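PDB 4O4A: lipoprotein, putative from Bacillus anthracis, which is of unknown function but is a putative lipoprotein that may bind lipid. Local coordinates for residues 29-38 against 57-68; 43-54 against 69-78. All blocks are in the same frame, centred on the assembly; numbering follows the deposited sequence.

Contact 1 of 2, residues 29-38 against 57-68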
loop_
_atom_site.group_PDB
_atom_site.type_symbol
_atom_site.label_atom_id
_atom_site.label_comp_id
_atom_site.label_asym_id
_atom_site.label_seq_id
_atom_site.Cartn_x
_atom_site.Cartn_y
_atom_site.Cartn_z
ATOM N N ASP B 29 -4.431 -39.129 -12.846
ATOM C CA ASP B 29 -3.465 -39.176 -13.921
ATOM C C ASP B 29 -3.239 -37.863 -14.643
ATOM O O ASP B 29 -3.535 -37.761 -15.837
ATOM C CB ASP B 29 -3.946 -40.196 -14.942
ATOM C CG ASP B 29 -4.132 -41.554 -14.359
ATOM O OD1 ASP B 29 -3.425 -41.886 -13.382
ATOM O OD2 ASP B 29 -4.964 -42.311 -14.904
ATOM N N THR B 30 -2.751 -36.851 -13.936
ATOM C CA THR B 30 -2.439 -35.587 -14.586
ATOM C C THR B 30 -1.019 -35.122 -14.255
ATOM O O THR B 30 -0.574 -35.216 -13.122
ATOM C CB THR B 30 -3.430 -34.488 -14.210
ATOM O OG1 THR B 30 -4.739 -34.924 -14.559
ATOM C CG2 THR B 30 -3.107 -33.188 -14.962
ATOM N N ILE B 31 -0.338 -34.615 -15.275
ATOM C CA ILE B 31 0.998 -34.082 -15.150
ATOM C C ILE B 31 0.901 -32.594 -15.399
ATOM O O ILE B 31 0.341 -32.177 -16.415
ATOM C CB ILE B 31 1.937 -34.679 -16.205
ATOM C CG1 ILE B 31 2.254 -36.124 -15.858
ATOM C CG2 ILE B 31 3.235 -33.895 -16.270
ATOM C CD1 ILE B 31 3.097 -36.833 -16.897
ATOM N N TYR B 32 1.427 -31.798 -14.478
ATOM C CA TYR B 32 1.399 -30.354 -14.626
ATOM C C TYR B 32 2.801 -29.863 -14.906
ATOM O O TYR B 32 3.711 -30.145 -14.146
ATOM C CB TYR B 32 0.867 -29.690 -13.358
ATOM C CG TYR B 32 -0.561 -30.042 -13.047
ATOM C CD1 TYR B 32 -1.607 -29.284 -13.552
ATOM C CD2 TYR B 32 -0.875 -31.146 -12.261
ATOM C CE1 TYR B 32 -2.927 -29.608 -13.260
ATOM C CE2 TYR B 32 -2.187 -31.490 -11.974
ATOM C CZ TYR B 32 -3.208 -30.716 -12.472
ATOM O OH TYR B 32 -4.505 -31.044 -12.182
ATOM N N LEU B 33 2.963 -29.128 -16.000
ATOM C CA LEU B 33 4.251 -28.566 -16.365
ATOM C C LEU B 33 4.212 -27.068 -16.144
ATOM O O LEU B 33 3.452 -26.357 -16.798
ATOM C CB LEU B 33 4.556 -28.860 -17.820
ATOM C CG LEU B 33 4.491 -30.338 -18.179
ATOM C CD1 LEU B 33 4.805 -30.536 -19.649
ATOM C CD2 LEU B 33 5.445 -31.155 -17.324
ATOM N N ILE B 34 5.010 -26.598 -15.196
ATOM C CA ILE B 34 5.071 -25.194 -14.866
ATOM C C ILE B 34 6.390 -24.575 -15.353
ATOM O O ILE B 34 7.458 -25.148 -15.170
ATOM C CB ILE B 34 5.025 -24.969 -13.327
ATOM C CG1 ILE B 34 3.714 -25.436 -12.705
ATOM C CG2 ILE B 34 5.179 -23.496 -13.006
ATOM C CD1 ILE B 34 3.612 -26.916 -12.487
ATOM N N PRO B 35 6.327 -23.393 -15.966
ATOM C CA PRO B 35 7.594 -22.755 -16.322
ATOM C C PRO B 35 8.423 -22.537 -15.059
ATOM O O PRO B 35 7.912 -22.021 -14.072
ATOM C CB PRO B 35 7.149 -21.432 -16.934
ATOM C CG PRO B 35 5.833 -21.751 -17.546
ATOM C CD PRO B 35 5.181 -22.717 -16.588
ATOM N N GLU B 36 9.690 -22.924 -15.096
ATOM C CA GLU B 36 10.560 -22.848 -13.910
ATOM C C GLU B 36 10.637 -21.497 -13.216
ATOM O O GLU B 36 10.791 -21.433 -11.998
ATOM C CB GLU B 36 11.976 -23.282 -14.267
ATOM C CG GLU B 36 12.689 -22.361 -15.233
ATOM C CD GLU B 36 14.074 -22.852 -15.575
ATOM O OE1 GLU B 36 14.463 -23.936 -15.080
ATOM O OE2 GLU B 36 14.769 -22.154 -16.351
ATOM N N GLU B 37 10.545 -20.423 -13.987
ATOM C CA GLU B 37 10.640 -19.091 -13.416
ATOM C C GLU B 37 9.335 -18.593 -12.797
ATOM O O GLU B 37 9.343 -17.605 -12.061
ATOM C CB GLU B 37 11.192 -18.079 -14.452
ATOM C CG GLU B 37 10.451 -17.996 -15.799
ATOM C CD GLU B 37 10.800 -19.120 -16.788
ATOM O OE1 GLU B 37 9.865 -19.753 -17.337
ATOM O OE2 GLU B 37 12.004 -19.380 -17.015
ATOM N N TYR B 38 8.225 -19.282 -13.057
ATOM C CA TYR B 38 6.931 -18.837 -12.536
ATOM C C TYR B 38 6.679 -19.171 -11.080
ATOM O O TYR B 38 7.093 -20.217 -10.570
ATOM C CB TYR B 38 5.787 -19.414 -13.348
ATOM C CG TYR B 38 4.447 -18.821 -12.965
ATOM C CD1 TYR B 38 4.036 -17.588 -13.490
ATOM C CD2 TYR B 38 3.594 -19.474 -12.083
ATOM C CE1 TYR B 38 2.822 -17.031 -13.148
ATOM C CE2 TYR B 38 2.377 -18.923 -11.739
ATOM C CZ TYR B 38 2.002 -17.702 -12.281
ATOM O OH TYR B 38 0.810 -17.151 -11.952
ATOM N N GLU B 57 0.637 -38.752 -22.218
ATOM C CA GLU B 57 1.911 -39.439 -22.083
ATOM C C GLU B 57 1.644 -40.623 -21.217
ATOM O O GLU B 57 1.410 -40.482 -20.021
ATOM C CB GLU B 57 2.946 -38.567 -21.430
ATOM C CG GLU B 57 3.362 -37.391 -22.275
ATOM C CD GLU B 57 4.447 -36.582 -21.606
ATOM O OE1 GLU B 57 4.945 -37.021 -20.530
ATOM O OE2 GLU B 57 4.795 -35.515 -22.150
ATOM N N GLU B 58 1.659 -41.793 -21.825
ATOM C CA GLU B 58 1.326 -43.000 -21.124
ATOM C C GLU B 58 -0.151 -42.897 -20.694
ATOM O O GLU B 58 -1.041 -42.764 -21.524
ATOM C CB GLU B 58 2.302 -43.265 -19.951
ATOM C CG GLU B 58 3.744 -43.518 -20.423
ATOM C CD GLU B 58 4.755 -43.942 -19.347
ATOM O OE1 GLU B 58 5.227 -45.097 -19.444
ATOM O OE2 GLU B 58 5.091 -43.159 -18.418
ATOM N N GLU B 59 -0.401 -42.916 -19.406
ATOM C CA GLU B 59 -1.757 -42.867 -18.889
ATOM C C GLU B 59 -2.115 -41.477 -18.346
ATOM O O GLU B 59 -3.241 -41.246 -17.923
ATOM C CB GLU B 59 -1.875 -43.906 -17.781
ATOM C CG GLU B 59 -0.823 -43.727 -16.685
ATOM C CD GLU B 59 -0.708 -44.941 -15.781
ATOM O OE1 GLU B 59 -1.602 -45.814 -15.859
ATOM O OE2 GLU B 59 0.275 -45.028 -15.002
ATOM N N PHE B 60 -1.156 -40.555 -18.379
ATOM C CA PHE B 60 -1.342 -39.203 -17.855
ATOM C C PHE B 60 -1.737 -38.160 -18.879
ATOM O O PHE B 60 -1.321 -38.235 -20.026
ATOM C CB PHE B 60 -0.048 -38.733 -17.242
ATOM C CG PHE B 60 0.350 -39.479 -16.013
ATOM C CD1 PHE B 60 0.934 -40.721 -16.103
ATOM C CD2 PHE B 60 0.179 -38.907 -14.767
ATOM C CE1 PHE B 60 1.327 -41.402 -14.962
ATOM C CE2 PHE B 60 0.563 -39.581 -13.620
ATOM C CZ PHE B 60 1.135 -40.832 -13.721
ATOM N N SER B 61 -2.533 -37.182 -18.443
ATOM C CA SER B 61 -2.918 -36.055 -19.284
ATOM C C SER B 61 -1.897 -35.012 -18.931
ATOM O O SER B 61 -1.453 -34.948 -17.790
ATOM C CB SER B 61 -4.320 -35.545 -18.957
ATOM O OG SER B 61 -5.299 -36.535 -19.186
ATOM N N VAL B 62 -1.508 -34.189 -19.888
ATOM C CA VAL B 62 -0.448 -33.218 -19.625
ATOM C C VAL B 62 -0.924 -31.793 -19.749
ATOM O O VAL B 62 -1.337 -31.374 -20.813
ATOM C CB VAL B 62 0.731 -33.409 -20.596
ATOM C CG1 VAL B 62 1.888 -32.495 -20.222
ATOM C CG2 VAL B 62 1.199 -34.850 -20.584
ATOM N N VAL B 63 -0.839 -31.059 -18.645
ATOM C CA VAL B 63 -1.211 -29.664 -18.616
ATOM C C VAL B 63 0.055 -28.852 -18.675
ATOM O O VAL B 63 0.915 -28.983 -17.814
ATOM C CB VAL B 63 -1.972 -29.287 -17.339
ATOM C CG1 VAL B 63 -2.166 -27.777 -17.268
ATOM C CG2 VAL B 63 -3.315 -29.990 -17.288
ATOM N N THR B 64 0.167 -28.020 -19.703
ATOM C CA THR B 64 1.319 -27.155 -19.880
ATOM C C THR B 64 0.876 -25.740 -19.669
ATOM O O THR B 64 0.041 -25.233 -20.411
ATOM C CB THR B 64 1.906 -27.265 -21.287
ATOM O OG1 THR B 64 2.467 -28.568 -21.464
ATOM C CG2 THR B 64 2.995 -26.248 -21.480
ATOM N N PHE B 65 1.410 -25.104 -18.640
ATOM C CA PHE B 65 1.049 -23.736 -18.358
ATOM C C PHE B 65 1.853 -22.801 -19.219
ATOM O O PHE B 65 3.007 -23.048 -19.517
ATOM C CB PHE B 65 1.269 -23.389 -16.878
ATOM C CG PHE B 65 0.303 -24.063 -15.951
ATOM C CD1 PHE B 65 -1.004 -23.611 -15.851
ATOM C CD2 PHE B 65 0.695 -25.147 -15.175
ATOM C CE1 PHE B 65 -1.913 -24.231 -15.005
ATOM C CE2 PHE B 65 -0.205 -25.774 -14.321
ATOM C CZ PHE B 65 -1.511 -25.314 -14.237
ATOM N N ALA B 66 1.227 -21.707 -19.606
ATOM C CA ALA B 66 1.906 -20.690 -20.350
ATOM C C ALA B 66 2.734 -19.882 -19.339
ATOM O O ALA B 66 2.623 -20.074 -18.124
ATOM C CB ALA B 66 0.897 -19.802 -21.048
ATOM N N ALA B 67 3.532 -18.946 -19.836
ATOM C CA ALA B 67 4.373 -18.117 -18.970
ATOM C C ALA B 67 3.597 -17.365 -17.875
ATOM O O ALA B 67 4.154 -17.080 -16.817
ATOM C CB ALA B 67 5.169 -17.142 -19.809
ATOM N N ASP B 68 2.323 -17.050 -18.122
ATOM C CA ASP B 68 1.512 -16.326 -17.136
ATOM C C ASP B 68 0.794 -17.263 -16.159
ATOM O O ASP B 68 -0.062 -16.822 -15.397
ATOM C CB ASP B 68 0.486 -15.408 -17.822
ATOM C CG ASP B 68 -0.628 -16.176 -18.519
ATOM O OD1 ASP B 68 -0.502 -17.412 -18.705
ATOM O OD2 ASP B 68 -1.639 -15.539 -18.892
#
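Strands 30-35 and 60-64 run parallel, their axes 4.5 Å apart at closest approach and 20° from one another. Thr30 to Leu33 pair in order with Ser61 to Thr64. Five backbone bonds join them, from Ser61 N to Asp29 O through to Phe65 N to Leu33 O; Leu33 N to Val63 O, for instance, is 2.7 Å. One face carries Thr30, Tyr32, Ser61 and Val63. The Tyr32 ring lies beside Val63, with Tyr32 CD1 3.8 Å from Val63 CB, and Thr30 CG2 sits 3.5 Å above one face of that ring, toward its rim. The two strands belong to a mixed sheet, in which strand 86-90 bonds to the other edge of 30-35 and Tyr87 meets the Tyr32 ring nearly parallel. On the face of Ile31, Leu33, Val62 and Thr64, Leu33 CD1 reaches Val62 CG1 at 3.6 Å. Ile31 crosses Phe60 at about a right angle; its CG1, beside the backbone N (chi1 -73°), comes within 3.6 Å of Phe60 CD2. Beyond the paired residues, Phe65 presents its ring edge to Leu33 O, and Phe65 CD2 lies 3.4 Å from Leu33 O. Phe65 CE2 meets Tyr32 CD1 at 3.9 Å. Pro35 CD packs across Phe65 CB.

Contact 2 of 2, residues 43-54 against 69-78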
loop_
_atom_site.group_PDB
_atom_site.type_symbol
_atom_site.label_atom_id
_atom_site.label_comp_id
_atom_site.label_asym_id
_atom_site.label_seq_id
_atom_site.Cartn_x
_atom_site.Cartn_y
_atom_site.Cartn_z
ATOM N N ILE B 43 -4.063 -21.405 -13.146
ATOM C CA ILE B 43 -5.419 -21.663 -13.543
ATOM C C ILE B 43 -5.466 -22.539 -14.780
ATOM O O ILE B 43 -4.736 -22.323 -15.746
ATOM C CB ILE B 43 -6.174 -20.360 -13.828
ATOM C CG1 ILE B 43 -6.147 -19.443 -12.601
ATOM C CG2 ILE B 43 -7.601 -20.669 -14.226
ATOM C CD1 ILE B 43 -6.865 -18.115 -12.769
ATOM N N VAL B 44 -6.337 -23.540 -14.724
ATOM C CA VAL B 44 -6.566 -24.428 -15.844
ATOM C C VAL B 44 -8.030 -24.304 -16.171
ATOM O O VAL B 44 -8.874 -24.405 -15.273
ATOM C CB VAL B 44 -6.289 -25.892 -15.496
ATOM C CG1 VAL B 44 -6.504 -26.761 -16.726
ATOM C CG2 VAL B 44 -4.871 -26.062 -14.995
ATOM N N VAL B 45 -8.351 -24.055 -17.427
ATOM C CA VAL B 45 -9.753 -23.937 -17.819
ATOM C C VAL B 45 -10.036 -24.977 -18.872
ATOM O O VAL B 45 -9.325 -25.070 -19.868
ATOM C CB VAL B 45 -10.092 -22.556 -18.363
ATOM C CG1 VAL B 45 -11.577 -22.485 -18.715
ATOM C CG2 VAL B 45 -9.742 -21.489 -17.345
ATOM N N TYR B 46 -11.079 -25.758 -18.639
ATOM C CA TYR B 46 -11.440 -26.839 -19.536
ATOM C C TYR B 46 -12.638 -26.509 -20.415
ATOM O O TYR B 46 -13.304 -25.479 -20.251
ATOM C CB TYR B 46 -11.773 -28.088 -18.712
ATOM C CG TYR B 46 -10.597 -28.670 -17.951
ATOM C CD1 TYR B 46 -10.202 -28.134 -16.739
ATOM C CD2 TYR B 46 -9.911 -29.774 -18.439
ATOM C CE1 TYR B 46 -9.132 -28.667 -16.043
ATOM C CE2 TYR B 46 -8.847 -30.318 -17.756
ATOM C CZ TYR B 46 -8.460 -29.755 -16.554
ATOM O OH TYR B 46 -7.412 -30.310 -15.858
ATOM N N ASN B 47 -12.886 -27.405 -21.361
ATOM C CA ASN B 47 -14.006 -27.304 -22.264
ATOM C C ASN B 47 -14.023 -26.001 -23.056
ATOM O O ASN B 47 -15.076 -25.462 -23.344
ATOM C CB ASN B 47 -15.303 -27.463 -21.484
ATOM C CG ASN B 47 -16.474 -27.763 -22.376
ATOM O OD1 ASN B 47 -16.345 -28.470 -23.376
ATOM N ND2 ASN B 47 -17.628 -27.240 -22.017
ATOM N N VAL B 48 -12.845 -25.512 -23.416
ATOM C CA VAL B 48 -12.728 -24.302 -24.215
ATOM C C VAL B 48 -12.607 -24.726 -25.676
ATOM O O VAL B 48 -11.583 -25.278 -26.084
ATOM C CB VAL B 48 -11.491 -23.496 -23.820
ATOM C CG1 VAL B 48 -11.361 -22.243 -24.676
ATOM C CG2 VAL B 48 -11.562 -23.131 -22.349
ATOM N N PRO B 49 -13.639 -24.463 -26.476
ATOM C CA PRO B 49 -13.588 -24.890 -27.871
ATOM C C PRO B 49 -12.539 -24.130 -28.669
ATOM O O PRO B 49 -12.369 -22.927 -28.481
ATOM C CB PRO B 49 -14.994 -24.573 -28.389
ATOM C CG PRO B 49 -15.461 -23.443 -27.530
ATOM C CD PRO B 49 -14.826 -23.642 -26.186
ATOM N N GLY B 50 -11.845 -24.841 -29.552
ATOM C CA GLY B 50 -10.796 -24.242 -30.369
ATOM C C GLY B 50 -9.445 -24.436 -29.717
ATOM O O GLY B 50 -8.416 -24.429 -30.390
ATOM N N ALA B 51 -9.441 -24.621 -28.401
ATOM C CA ALA B 51 -8.200 -24.844 -27.675
ATOM C C ALA B 51 -7.686 -26.248 -27.940
ATOM O O ALA B 51 -8.420 -27.122 -28.396
ATOM C CB ALA B 51 -8.410 -24.646 -26.189
ATOM N N GLU B 52 -6.415 -26.457 -27.649
ATOM C CA GLU B 52 -5.818 -27.752 -27.858
ATOM C C GLU B 52 -6.292 -28.709 -26.785
ATOM O O GLU B 52 -6.661 -28.303 -25.691
ATOM C CB GLU B 52 -4.294 -27.636 -27.877
ATOM C CG GLU B 52 -3.773 -26.748 -29.005
ATOM C CD GLU B 52 -4.174 -27.227 -30.408
ATOM O OE1 GLU B 52 -4.053 -28.449 -30.689
ATOM O OE2 GLU B 52 -4.588 -26.371 -31.239
ATOM N N LEU B 53 -6.307 -29.984 -27.125
ATOM C CA LEU B 53 -6.727 -31.024 -26.223
ATOM C C LEU B 53 -5.495 -31.356 -25.401
ATOM O O LEU B 53 -4.371 -31.091 -25.829
ATOM C CB LEU B 53 -7.155 -32.249 -27.056
ATOM C CG LEU B 53 -8.345 -33.089 -26.649
ATOM C CD1 LEU B 53 -9.499 -32.188 -26.276
ATOM C CD2 LEU B 53 -8.761 -34.052 -27.759
ATOM N N LEU B 54 -5.675 -31.908 -24.209
ATOM C CA LEU B 54 -4.510 -32.248 -23.394
ATOM C C LEU B 54 -3.783 -33.428 -24.006
ATOM O O LEU B 54 -4.386 -34.483 -24.243
ATOM C CB LEU B 54 -4.907 -32.555 -21.951
ATOM C CG LEU B 54 -5.500 -31.380 -21.156
ATOM C CD1 LEU B 54 -5.825 -31.818 -19.735
ATOM C CD2 LEU B 54 -4.565 -30.181 -21.127
ATOM N N GLY B 69 1.119 -18.556 -16.193
ATOM C CA GLY B 69 0.508 -19.520 -15.268
ATOM C C GLY B 69 -0.921 -19.903 -15.602
ATOM O O GLY B 69 -1.691 -20.311 -14.747
ATOM N N THR B 70 -1.250 -19.795 -16.871
ATOM C CA THR B 70 -2.565 -20.101 -17.386
ATOM C C THR B 70 -2.522 -21.268 -18.344
ATOM O O THR B 70 -1.550 -21.428 -19.075
ATOM C CB THR B 70 -3.003 -18.894 -18.198
ATOM O OG1 THR B 70 -3.152 -17.773 -17.322
ATOM C CG2 THR B 70 -4.269 -19.152 -18.941
ATOM N N ALA B 71 -3.579 -22.071 -18.362
ATOM C CA ALA B 71 -3.666 -23.195 -19.287
ATOM C C ALA B 71 -5.093 -23.328 -19.725
ATOM O O ALA B 71 -5.999 -23.380 -18.908
ATOM C CB ALA B 71 -3.197 -24.472 -18.644
ATOM N N VAL B 72 -5.284 -23.363 -21.032
ATOM C CA VAL B 72 -6.594 -23.425 -21.633
ATOM C C VAL B 72 -6.666 -24.666 -22.485
ATOM O O VAL B 72 -5.768 -24.909 -23.262
ATOM C CB VAL B 72 -6.760 -22.206 -22.535
ATOM C CG1 VAL B 72 -8.053 -22.267 -23.317
ATOM C CG2 VAL B 72 -6.695 -20.932 -21.706
ATOM N N THR B 73 -7.715 -25.464 -22.342
ATOM C CA THR B 73 -7.835 -26.678 -23.146
ATOM C C THR B 73 -9.257 -26.989 -23.533
ATOM O O THR B 73 -10.207 -26.580 -22.863
ATOM C CB THR B 73 -7.285 -27.927 -22.418
ATOM O OG1 THR B 73 -7.386 -29.079 -23.275
ATOM C CG2 THR B 73 -8.058 -28.184 -21.130
ATOM N N SER B 74 -9.380 -27.738 -24.625
ATOM C CA SER B 74 -10.664 -28.182 -25.139
ATOM C C SER B 74 -11.055 -29.526 -24.523
ATOM O O SER B 74 -12.119 -30.042 -24.810
ATOM C CB SER B 74 -10.626 -28.279 -26.651
ATOM O OG SER B 74 -9.553 -29.092 -27.093
ATOM N N THR B 75 -10.192 -30.107 -23.690
ATOM C CA THR B 75 -10.527 -31.351 -23.014
ATOM C C THR B 75 -11.768 -31.056 -22.180
ATOM O O THR B 75 -11.790 -30.076 -21.465
ATOM C CB THR B 75 -9.360 -31.843 -22.143
ATOM O OG1 THR B 75 -8.244 -32.170 -22.988
ATOM C CG2 THR B 75 -9.760 -33.067 -21.340
ATOM N N LYS B 76 -12.799 -31.896 -22.298
ATOM C CA LYS B 76 -14.076 -31.646 -21.610
ATOM C C LYS B 76 -13.979 -31.323 -20.131
ATOM O O LYS B 76 -14.555 -30.351 -19.682
ATOM C CB LYS B 76 -15.147 -32.728 -21.901
ATOM C CG LYS B 76 -15.794 -32.522 -23.276
ATOM C CD LYS B 76 -17.103 -33.270 -23.548
ATOM C CE LYS B 76 -16.992 -34.794 -23.435
ATOM N NZ LYS B 76 -18.299 -35.470 -23.694
ATOM N N ASN B 77 -13.245 -32.103 -19.371
ATOM C CA ASN B 77 -13.148 -31.815 -17.949
ATOM C C ASN B 77 -11.892 -32.407 -17.356
ATOM O O ASN B 77 -11.167 -33.159 -18.024
ATOM C CB ASN B 77 -14.396 -32.351 -17.227
ATOM C CG ASN B 77 -14.638 -31.692 -15.881
ATOM O OD1 ASN B 77 -13.757 -31.051 -15.310
ATOM N ND2 ASN B 77 -15.863 -31.797 -15.394
HETATM N N MSE B 78 -11.638 -32.058 -16.103
HETATM C CA MSE B 78 -10.522 -32.594 -15.383
HETATM C C MSE B 78 -10.861 -34.005 -14.988
HETATM O O MSE B 78 -12.024 -34.429 -14.985
HETATM C CB MSE B 78 -10.190 -31.728 -14.168
HETATM C CG MSE B 78 -11.208 -31.890 -13.042
HETATM SE SE MSE B 78 -11.411 -30.203 -12.071
HETATM C CE MSE B 78 -13.285 -29.754 -12.444
#
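Thr73, Tyr46 and Ser74 lose the most surface where residues 43-54 meet 69-78. Thr73 stands where the parallel pairing of 43-45 with 70-72 ends, and its N still bonds to Val45 O. Its OG1 is anti to the backbone N (chi1 -178°). From there Thr73 OG1 donates to Glu52 O at 2.6 Å, in the carbonyl plane and on a lone pair. Thr73 OG1 also accepts from Thr75 N, 3.0 Å away, which makes an ST turn. Glu52 O takes a second bond from Ser74 N, which lies above the carbonyl plane. Ser74 OG donates to Ala51 O at 2.6 Å, also from above the plane. Thr75 OG1 accepts a hydrogen bond from Leu54 N at 2.9 Å, nearly straight. Thr73 O, in turn, accepts one from Val48 N. Tyr46 lays its ring against the chain of 75-78. Met78 N is 3.6 Å above the centre of the Tyr46 ring, and Thr75 O lies in plane at the edge. Met78, a selenomethionine, also brings its CB to 3.5 Å from Tyr46 CZ. Thr73 CG2 lies 3.6 Å from Tyr46 CD2. Nearby, Val48 CG1 and Ala51 CB both pack on Val72 CG1. Asn47 ND2 bonds to Glu118 O and ties this region to strand 117-126. The arrangement is a parallel edge pairing in a mixed sheet, strand 70-72 lying outermost within the chain, that passes into two loops joined by backbone and hydroxyl hydrogen bonds.

How the contacts relate
Both contacts pair parallel strands, but in different sheets: contact 1 in the five-stranded sheet, contact 2 at an edge of the four-stranded one. The chain alternates between them. Strand 30-35 is followed by 40-45, and 60-64 by 70-72, so of two strands that follow each other in the chain, the first goes to the sheet of contact 1 and the second to that of contact 2. Both contacts are partly buried, and they meet where Phe65 packs on Val44 and Ala71; Val63 touches the same two residues, and Leu54 reaches Val62 O. Contact 1 relies on a regular backbone ladder with apolar and aromatic side chains. Contact 2 has a shorter ladder and adds hydroxyl-to-carbonyl bonds in its loops. Helix 149-166 covers Ile43, Val45 and Thr70.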